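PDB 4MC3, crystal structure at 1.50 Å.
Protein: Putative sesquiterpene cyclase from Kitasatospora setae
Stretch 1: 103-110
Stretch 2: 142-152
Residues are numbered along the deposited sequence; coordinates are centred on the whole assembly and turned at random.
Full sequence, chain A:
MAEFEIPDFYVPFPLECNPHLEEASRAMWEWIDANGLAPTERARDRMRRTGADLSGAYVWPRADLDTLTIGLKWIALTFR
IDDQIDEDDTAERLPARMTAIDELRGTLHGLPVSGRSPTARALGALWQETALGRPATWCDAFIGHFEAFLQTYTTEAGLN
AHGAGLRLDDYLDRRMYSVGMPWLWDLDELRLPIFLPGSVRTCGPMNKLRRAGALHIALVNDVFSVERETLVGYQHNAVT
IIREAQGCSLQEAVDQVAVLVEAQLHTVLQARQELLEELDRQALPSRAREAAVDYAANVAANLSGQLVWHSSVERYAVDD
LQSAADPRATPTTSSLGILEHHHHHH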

# COMPACT_ATOMS: atom_id res chain seq x y z
N GLU A 103 -18.39 9.49 -0.73
CA GLU A 103 -18.08 10.85 -1.14
C GLU A 103 -16.64 10.90 -1.69
O GLU A 103 -16.40 11.49 -2.72
N LEU A 104 -15.71 10.22 -1.02
CA LEU A 104 -14.32 10.18 -1.50
C LEU A 104 -14.23 9.45 -2.86
O LEU A 104 -13.57 9.91 -3.81
N ARG A 105 -14.86 8.29 -2.95
CA ARG A 105 -14.85 7.49 -4.15
C ARG A 105 -15.39 8.26 -5.34
O ARG A 105 -14.86 8.17 -6.48
N GLY A 106 -16.45 9.01 -5.08
CA GLY A 106 -17.09 9.85 -6.05
C GLY A 106 -16.14 10.84 -6.67
O GLY A 106 -16.21 11.09 -7.90
N THR A 107 -15.24 11.40 -5.84
CA THR A 107 -14.30 12.42 -6.33
C THR A 107 -13.42 11.88 -7.44
O THR A 107 -12.96 12.65 -8.31
N LEU A 108 -13.20 10.59 -7.45
CA LEU A 108 -12.30 9.94 -8.44
C LEU A 108 -12.95 9.83 -9.81
O LEU A 108 -12.30 9.47 -10.79
N HIS A 109 -14.23 10.17 -9.85
CA HIS A 109 -15.02 10.14 -11.07
C HIS A 109 -15.59 11.50 -11.42
O HIS A 109 -16.43 11.60 -12.28
N GLY A 110 -15.09 12.55 -10.77
CA GLY A 110 -15.54 13.92 -11.04
C GLY A 110 -16.90 14.25 -10.44
O GLY A 110 -17.50 15.27 -10.79
N PHE A 142 -4.91 2.35 -10.99
CA PHE A 142 -4.75 3.13 -9.75
C PHE A 142 -6.12 3.35 -9.09
O PHE A 142 -6.26 3.08 -7.88
N ILE A 143 -7.13 3.80 -9.84
CA ILE A 143 -8.43 4.00 -9.26
C ILE A 143 -8.99 2.72 -8.67
O ILE A 143 -9.55 2.71 -7.59
N GLY A 144 -8.85 1.63 -9.37
CA GLY A 144 -9.39 0.40 -8.82
C GLY A 144 -8.72 0.00 -7.52
O GLY A 144 -9.37 -0.38 -6.55
N HIS A 145 -7.40 0.14 -7.49
CA HIS A 145 -6.66 -0.18 -6.25
C HIS A 145 -6.99 0.80 -5.11
O HIS A 145 -7.05 0.38 -3.93
N PHE A 146 -7.09 2.10 -5.40
CA PHE A 146 -7.41 3.11 -4.41
C PHE A 146 -8.83 2.94 -3.87
O PHE A 146 -9.08 3.06 -2.66
N GLU A 147 -9.77 2.70 -4.78
CA GLU A 147 -11.15 2.44 -4.39
C GLU A 147 -11.25 1.19 -3.55
O GLU A 147 -12.00 1.19 -2.58
N ALA A 148 -10.51 0.14 -3.91
CA ALA A 148 -10.50 -1.12 -3.12
C ALA A 148 -10.01 -0.78 -1.67
O ALA A 148 -10.56 -1.24 -0.70
N PHE A 149 -8.93 -0.01 -1.56
CA PHE A 149 -8.39 0.47 -0.26
C PHE A 149 -9.49 1.20 0.50
O PHE A 149 -9.74 0.89 1.66
N LEU A 150 -10.17 2.15 -0.12
CA LEU A 150 -11.18 2.96 0.58
C LEU A 150 -12.35 2.06 1.06
O LEU A 150 -12.82 2.18 2.18
N GLN A 151 -12.73 1.13 0.22
CA GLN A 151 -13.86 0.24 0.50
C GLN A 151 -13.61 -0.65 1.69
O GLN A 151 -14.57 -1.04 2.39
N THR A 152 -12.35 -0.95 2.00
CA THR A 152 -12.04 -1.78 3.17
C THR A 152 -12.52 -1.18 4.46
O THR A 152 -12.88 -1.95 5.39

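Antiparallel helices often pair an apolar seam with polar side chains that close over its margin, and this putative sesquiterpene cyclase offers a compact example. The two helix axes run at 175° and come within 10.3 Å, burying 494 Å² between the stretches. Glu-103 lies beyond reach. Leu-104 (m, t) points toward the partner helix, its CB 4.1 Å from CD1 of Leu-150 (m, t), which also points inward. Arg-105 leaves its backbone sideways, but an m, t, p conformation brings its end back to the opposing helix. There NH1 donates a hydrogen bond to OE1 of Gln-151 (2.7 Å), in line with the guanidinium edge, while CB of Glu-147 covers one face; the salt bridge from Arg-105 NH2 to Glu-147 OE1 is long, at 3.8 Å. The aliphatic part of the arginine contributes as well, with CG 4.0 Å from Leu-150 CD1. Gly-106 makes no contact with the second stretch, and Thr-107 (p) turns its OG1 to its own helix, donating to Leu-104 O at 2.8 Å. Leu-108 (m, t) points inward: its CD1 lies 3.8 Å from Glu-147 CG and meets the Phe-146 ring at its edge, 4.0 Å from CD2. His-109 (m) then reaches across, NE2 donating to Glu-147 OE2 at 2.7 Å.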

# COMPACT_ATOMS: atom_id res chain seq x y z
CB GLU A 103 -18.18 11.81 0.03
CG GLU A 103 -17.85 13.24 -0.41
CD GLU A 103 -17.94 14.24 0.70
OE1 GLU A 103 -17.27 14.04 1.74
OE2 GLU A 103 -18.67 15.22 0.52
CB LEU A 104 -13.44 9.54 -0.45
CG LEU A 104 -13.22 10.38 0.82
CD1 LEU A 104 -12.60 9.56 1.93
CD2 LEU A 104 -12.37 11.62 0.57
CB ARG A 105 -15.67 6.21 -3.95
CG ARG A 105 -14.96 5.15 -3.15
CD ARG A 105 -15.88 3.95 -2.96
NE ARG A 105 -16.00 3.29 -4.24
CZ ARG A 105 -16.19 2.01 -4.45
NH1 ARG A 105 -16.35 1.16 -3.44
NH2 ARG A 105 -16.23 1.58 -5.70
CB THR A 107 -13.44 13.13 -5.23
OG1 THR A 107 -12.40 12.26 -4.76
CG2 THR A 107 -14.28 13.62 -4.07
CB LEU A 108 -11.84 8.58 -7.99
CG LEU A 108 -11.23 8.65 -6.59
CD1 LEU A 108 -10.96 7.23 -6.20
CD2 LEU A 108 -9.97 9.54 -6.69
CB HIS A 109 -16.09 9.07 -10.88
CG HIS A 109 -15.51 7.72 -10.66
ND1 HIS A 109 -14.92 6.99 -11.67
CD2 HIS A 109 -15.30 7.02 -9.51
CE1 HIS A 109 -14.44 5.86 -11.17
NE2 HIS A 109 -14.65 5.86 -9.86
CB PHE A 142 -4.08 4.50 -10.01
CG PHE A 142 -3.95 5.31 -8.77
CD1 PHE A 142 -2.82 5.20 -7.97
CD2 PHE A 142 -4.96 6.16 -8.35
CE1 PHE A 142 -2.70 5.90 -6.81
CE2 PHE A 142 -4.88 6.85 -7.12
CZ PHE A 142 -3.71 6.76 -6.37
CB ILE A 143 -9.42 4.60 -10.34
CG1 ILE A 143 -8.99 6.01 -10.63
CG2 ILE A 143 -10.87 4.54 -9.86
CD1 ILE A 143 -9.83 6.64 -11.74
CB HIS A 145 -5.20 -0.18 -6.57
CG HIS A 145 -4.74 -1.33 -7.41
ND1 HIS A 145 -3.62 -1.25 -8.20
CD2 HIS A 145 -5.17 -2.62 -7.49
CE1 HIS A 145 -3.41 -2.40 -8.80
NE2 HIS A 145 -4.35 -3.25 -8.39
CB PHE A 146 -7.07 4.49 -4.92
CG PHE A 146 -7.03 5.52 -3.81
CD1 PHE A 146 -5.89 5.58 -3.02
CD2 PHE A 146 -8.09 6.40 -3.51
CE1 PHE A 146 -5.83 6.48 -1.97
CE2 PHE A 146 -8.00 7.27 -2.44
CZ PHE A 146 -6.86 7.33 -1.71
CB GLU A 147 -12.12 2.36 -5.59
CG GLU A 147 -12.35 3.71 -6.23
CD GLU A 147 -13.39 3.73 -7.32
OE1 GLU A 147 -13.53 2.77 -8.04
OE2 GLU A 147 -14.04 4.75 -7.42
CB ALA A 148 -9.65 -2.19 -3.73
CB PHE A 149 -7.16 1.36 -0.54
CG PHE A 149 -6.73 2.17 0.61
CD1 PHE A 149 -5.94 1.64 1.63
CD2 PHE A 149 -7.04 3.52 0.63
CE1 PHE A 149 -5.56 2.44 2.70
CE2 PHE A 149 -6.68 4.29 1.66
CZ PHE A 149 -5.97 3.78 2.71
CB LEU A 150 -11.72 4.04 -0.34
CG LEU A 150 -10.74 5.20 -0.62
CD1 LEU A 150 -11.42 6.13 -1.59
CD2 LEU A 150 -10.32 5.91 0.62
CB GLN A 151 -14.24 -0.58 -0.70
CG GLN A 151 -15.61 -1.30 -0.57
CD GLN A 151 -16.81 -0.35 -0.47
OE1 GLN A 151 -16.73 0.89 -0.75
NE2 GLN A 151 -17.94 -0.89 -0.03
CB THR A 152 -10.56 -2.18 3.27
OG1 THR A 152 -9.72 -1.05 3.54
CG2 THR A 152 -10.19 -2.96 2.06